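Local coordinates for protein chorismate synthase (PDB 1Q1L) that catalyses, with reduced FMN as cofactor, the anti-1,4-elimination of phosphate from 5-enolpyruvylshikimate-3-phosphate to give chorismate, the last step of the shikimate pathway, at residues A24-S36 with L376-K388. Sequence-based numbering, arbitrary orientation.
Sequences AILEGIPANLPLS and LEKLGGDFMEEVK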
loop_
_atom_site.group_PDB
_atom_site.type_symbol
_atom_site.label_atom_id
_atom_site.label_comp_id
_atom_site.label_asym_id
_atom_site.label_seq_id
_atom_site.Cartn_x
_atom_site.Cartn_y
_atom_site.Cartn_z
ATOM N N ALA A 24 8.008 12.646 -13.176
ATOM C CA ALA A 24 8.054 11.364 -12.493
ATOM C C ALA A 24 8.934 11.467 -11.271
ATOM O O ALA A 24 9.938 12.178 -11.278
ATOM C CB ALA A 24 8.603 10.284 -13.421
ATOM N N ILE A 25 8.530 10.770 -10.216
ATOM C CA ILE A 25 9.303 10.714 -8.989
ATOM C C ILE A 25 9.413 9.239 -8.647
ATOM O O ILE A 25 8.403 8.543 -8.521
ATOM C CB ILE A 25 8.622 11.460 -7.811
ATOM C CG1 ILE A 25 8.547 12.963 -8.113
ATOM C CG2 ILE A 25 9.425 11.230 -6.536
ATOM C CD1 ILE A 25 7.900 13.806 -7.018
ATOM N N LEU A 26 10.650 8.775 -8.521
ATOM C CA LEU A 26 10.966 7.390 -8.201
ATOM C C LEU A 26 11.675 7.355 -6.859
ATOM O O LEU A 26 12.653 8.068 -6.657
ATOM C CB LEU A 26 11.900 6.799 -9.266
ATOM C CG LEU A 26 12.522 5.443 -8.911
ATOM C CD1 LEU A 26 11.418 4.419 -8.703
ATOM C CD2 LEU A 26 13.467 4.995 -10.010
ATOM N N GLU A 27 11.197 6.513 -5.952
ATOM C CA GLU A 27 11.804 6.411 -4.635
ATOM C C GLU A 27 12.166 4.974 -4.286
ATOM O O GLU A 27 11.405 4.051 -4.567
ATOM C CB GLU A 27 10.844 6.954 -3.576
ATOM C CG GLU A 27 11.438 6.994 -2.184
ATOM C CD GLU A 27 10.430 7.409 -1.129
ATOM O OE1 GLU A 27 9.603 6.563 -0.731
ATOM O OE2 GLU A 27 10.460 8.584 -0.703
ATOM N N GLY A 28 13.323 4.785 -3.665
ATOM C CA GLY A 28 13.723 3.448 -3.271
ATOM C C GLY A 28 15.012 2.926 -3.869
ATOM O O GLY A 28 15.549 1.927 -3.381
ATOM N N ILE A 29 15.510 3.564 -4.929
ATOM C CA ILE A 29 16.772 3.110 -5.522
ATOM C C ILE A 29 17.871 3.424 -4.514
ATOM O O ILE A 29 17.960 4.541 -4.022
ATOM C CB ILE A 29 17.079 3.826 -6.850
ATOM C CG1 ILE A 29 15.970 3.532 -7.866
ATOM C CG2 ILE A 29 18.413 3.331 -7.405
ATOM C CD1 ILE A 29 15.960 2.103 -8.376
ATOM N N PRO A 30 18.718 2.438 -4.185
ATOM C CA PRO A 30 19.790 2.680 -3.211
ATOM C C PRO A 30 20.731 3.812 -3.582
ATOM O O PRO A 30 20.825 4.211 -4.749
ATOM C CB PRO A 30 20.511 1.339 -3.143
ATOM C CG PRO A 30 19.418 0.351 -3.487
ATOM C CD PRO A 30 18.727 1.035 -4.634
ATOM N N ALA A 31 21.428 4.317 -2.569
ATOM C CA ALA A 31 22.395 5.394 -2.738
ATOM C C ALA A 31 23.693 4.853 -3.325
ATOM O O ALA A 31 24.019 3.678 -3.157
ATOM C CB ALA A 31 22.690 6.047 -1.383
ATOM N N ASN A 32 24.426 5.730 -4.007
ATOM C CA ASN A 32 25.716 5.407 -4.600
ATOM C C ASN A 32 25.654 4.651 -5.921
ATOM O O ASN A 32 26.624 4.008 -6.320
ATOM C CB ASN A 32 26.584 4.644 -3.586
ATOM C CG ASN A 32 26.889 5.471 -2.337
ATOM O OD1 ASN A 32 27.339 4.940 -1.320
ATOM N ND2 ASN A 32 26.647 6.775 -2.414
ATOM N N LEU A 33 24.511 4.728 -6.593
ATOM C CA LEU A 33 24.343 4.093 -7.896
ATOM C C LEU A 33 24.684 5.136 -8.958
ATOM O O LEU A 33 24.065 6.198 -9.010
ATOM C CB LEU A 33 22.893 3.653 -8.114
ATOM C CG LEU A 33 22.588 3.184 -9.548
ATOM C CD1 LEU A 33 23.220 1.812 -9.771
ATOM C CD2 LEU A 33 21.078 3.121 -9.787
ATOM N N PRO A 34 25.682 4.858 -9.808
ATOM C CA PRO A 34 26.019 5.844 -10.843
ATOM C C PRO A 34 24.804 6.021 -11.754
ATOM O O PRO A 34 24.253 5.036 -12.239
ATOM C CB PRO A 34 27.186 5.192 -11.577
ATOM C CG PRO A 34 27.824 4.332 -10.511
ATOM C CD PRO A 34 26.631 3.732 -9.815
ATOM N N LEU A 35 24.385 7.263 -11.983
ATOM C CA LEU A 35 23.228 7.529 -12.838
ATOM C C LEU A 35 23.397 8.844 -13.594
ATOM O O LEU A 35 23.763 9.859 -13.005
ATOM C CB LEU A 35 21.946 7.588 -11.998
ATOM C CG LEU A 35 20.613 7.809 -12.732
ATOM C CD1 LEU A 35 20.307 6.615 -13.635
ATOM C CD2 LEU A 35 19.490 7.986 -11.721
ATOM N N SER A 36 23.117 8.823 -14.893
ATOM C CA SER A 36 23.243 10.019 -15.715
ATOM C C SER A 36 21.985 10.245 -16.542
ATOM O O SER A 36 21.180 9.333 -16.728
ATOM C CB SER A 36 24.437 9.882 -16.660
ATOM O OG SER A 36 24.204 8.842 -17.596
ATOM N N LEU A 376 15.000 -5.750 -4.812
ATOM C CA LEU A 376 15.159 -4.959 -3.596
ATOM C C LEU A 376 14.342 -5.547 -2.451
ATOM O O LEU A 376 14.748 -5.469 -1.294
ATOM C CB LEU A 376 14.749 -3.509 -3.857
ATOM C CG LEU A 376 15.777 -2.709 -4.662
ATOM C CD1 LEU A 376 15.160 -1.401 -5.153
ATOM C CD2 LEU A 376 17.006 -2.445 -3.786
ATOM N N GLU A 377 13.200 -6.147 -2.783
ATOM C CA GLU A 377 12.320 -6.781 -1.800
ATOM C C GLU A 377 13.046 -7.945 -1.129
ATOM O O GLU A 377 12.916 -8.174 0.074
ATOM C CB GLU A 377 11.058 -7.308 -2.499
ATOM C CG GLU A 377 10.088 -8.055 -1.605
ATOM C CD GLU A 377 8.956 -8.719 -2.387
ATOM O OE1 GLU A 377 7.978 -9.172 -1.753
ATOM O OE2 GLU A 377 9.042 -8.799 -3.635
ATOM N N LYS A 378 13.808 -8.685 -1.927
ATOM C CA LYS A 378 14.559 -9.833 -1.437
ATOM C C LYS A 378 15.824 -9.424 -0.680
ATOM O O LYS A 378 16.127 -9.962 0.385
ATOM C CB LYS A 378 14.947 -10.730 -2.618
ATOM C CG LYS A 378 15.878 -11.881 -2.271
ATOM C CD LYS A 378 15.219 -12.882 -1.337
ATOM C CE LYS A 378 16.125 -14.078 -1.111
ATOM N NZ LYS A 378 15.529 -15.091 -0.195
ATOM N N LEU A 379 16.551 -8.463 -1.239
ATOM C CA LEU A 379 17.805 -7.997 -0.663
ATOM C C LEU A 379 17.726 -6.894 0.394
ATOM O O LEU A 379 18.484 -6.917 1.353
ATOM C CB LEU A 379 18.730 -7.539 -1.796
ATOM C CG LEU A 379 19.683 -8.551 -2.458
ATOM C CD1 LEU A 379 19.127 -9.958 -2.427
ATOM C CD2 LEU A 379 19.958 -8.093 -3.881
ATOM N N GLY A 380 16.813 -5.942 0.227
ATOM C CA GLY A 380 16.730 -4.835 1.163
ATOM C C GLY A 380 17.925 -3.943 0.852
ATOM O O GLY A 380 18.488 -4.051 -0.238
ATOM N N GLY A 381 18.313 -3.065 1.777
ATOM C CA GLY A 381 19.470 -2.213 1.542
ATOM C C GLY A 381 19.197 -0.762 1.189
ATOM O O GLY A 381 18.178 -0.442 0.581
ATOM N N ASP A 382 20.121 0.118 1.563
ATOM C CA ASP A 382 19.977 1.543 1.293
ATOM C C ASP A 382 21.114 2.104 0.430
ATOM O O ASP A 382 21.024 3.221 -0.080
ATOM C CB ASP A 382 19.864 2.315 2.615
ATOM C CG ASP A 382 18.578 1.989 3.377
ATOM O OD1 ASP A 382 17.481 2.157 2.799
ATOM O OD2 ASP A 382 18.659 1.572 4.551
ATOM N N PHE A 383 22.188 1.334 0.279
ATOM C CA PHE A 383 23.307 1.746 -0.570
ATOM C C PHE A 383 23.802 0.541 -1.361
ATOM O O PHE A 383 23.703 -0.593 -0.902
ATOM C CB PHE A 383 24.451 2.378 0.241
ATOM C CG PHE A 383 24.836 1.613 1.478
ATOM C CD1 PHE A 383 24.035 1.652 2.616
ATOM C CD2 PHE A 383 26.024 0.890 1.518
ATOM C CE1 PHE A 383 24.415 0.985 3.779
ATOM C CE2 PHE A 383 26.415 0.218 2.680
ATOM C CZ PHE A 383 25.609 0.267 3.813
HETATM N N MSE A 384 24.325 0.799 -2.554
HETATM C CA MSE A 384 24.782 -0.252 -3.456
HETATM C C MSE A 384 25.754 -1.280 -2.897
HETATM O O MSE A 384 25.637 -2.471 -3.189
HETATM C CB MSE A 384 25.364 0.375 -4.721
HETATM C CG MSE A 384 24.325 1.086 -5.579
HETATM SE SE MSE A 384 22.777 -0.024 -5.994
HETATM C CE MSE A 384 23.701 -1.491 -6.865
ATOM N N GLU A 385 26.714 -0.826 -2.102
ATOM C CA GLU A 385 27.694 -1.720 -1.504
ATOM C C GLU A 385 26.982 -2.782 -0.656
ATOM O O GLU A 385 27.335 -3.961 -0.675
ATOM C CB GLU A 385 28.656 -0.918 -0.621
ATOM C CG GLU A 385 29.505 0.144 -1.348
ATOM C CD GLU A 385 28.699 1.284 -1.996
ATOM O OE1 GLU A 385 27.870 1.935 -1.315
ATOM O OE2 GLU A 385 28.922 1.536 -3.205
ATOM N N GLU A 386 25.971 -2.343 0.083
ATOM C CA GLU A 386 25.189 -3.208 0.969
ATOM C C GLU A 386 24.351 -4.236 0.191
ATOM O O GLU A 386 24.343 -5.428 0.515
ATOM C CB GLU A 386 24.284 -2.315 1.824
ATOM C CG GLU A 386 23.426 -3.013 2.845
ATOM C CD GLU A 386 22.740 -2.016 3.771
ATOM O OE1 GLU A 386 21.908 -1.206 3.292
ATOM O OE2 GLU A 386 23.049 -2.040 4.982
ATOM N N VAL A 387 23.651 -3.763 -0.832
ATOM C CA VAL A 387 22.809 -4.624 -1.651
ATOM C C VAL A 387 23.642 -5.640 -2.437
ATOM O O VAL A 387 23.282 -6.812 -2.521
ATOM C CB VAL A 387 21.965 -3.782 -2.635
ATOM C CG1 VAL A 387 21.034 -4.682 -3.432
ATOM C CG2 VAL A 387 21.163 -2.741 -1.867
ATOM N N LYS A 388 24.755 -5.191 -3.004
ATOM C CA LYS A 388 25.626 -6.080 -3.776
ATOM C C LYS A 388 26.193 -7.208 -2.925
ATOM O O LYS A 388 26.337 -8.334 -3.393
ATOM C CB LYS A 388 26.780 -5.300 -4.395
ATOM C CG LYS A 388 26.384 -4.388 -5.543
ATOM C CD LYS A 388 27.609 -3.641 -6.038
ATOM C CE LYS A 388 27.253 -2.633 -7.108
ATOM N NZ LYS A 388 28.459 -1.877 -7.541
HETATM O O HOH W 1 17.004 1.702 -0.871
#
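CG of Met384, a selenomethionine here, stands anti to the carbonyl carbon (chi1 -67°), and bends at chi2 and chi3 carry SE to Pro30, while CG of Leu376 lies anti to its own carbonyl carbon and sends CD2 toward the same proline. SE of Met384 ends 3.9 Å from CB of Pro30. The motif is a single beta bridge between two loops of the beta-alpha-beta sandwich: residues 28-36, which follow strand 21-27, and residues 380-383, which link helix 356-379 to helix 384-399. Ala31 pairs with Phe383, the N-cap residue of the second helix. Ala31 N gives an almost straight bond to Asp382 O (2.7 Å), and Ala31 O in turn accepts Met384 N at 3.0 Å, so that a first-turn amide of the helix is satisfied by the neighbouring loop. Beside the bridge the Pro30 ring is wedged among apolar groups, its CG lying 3.7 Å from CD2 of Leu376 and 3.9 Å from CG2 of Val387, whose side chain crosses it at about a right angle. Phe155 of helix 142-157 also packs on Pro30, Leu376 and Met384. Further along, CG of Met384 rests against CB of Leu33. Neighbouring subunits of the tetramer reach the same loop and the start of helix 384-399: Asp382 OD2 forms salt bridges with Lys378 of a second subunit and Lys124 of a third, and Glu385 OE1 is hydrogen-bonded to Asn126 of that third subunit. Between Gly28 and Gly381 a water links the two loops, 2.9 Å from Gly28 O and 2.8 Å from Gly381 O.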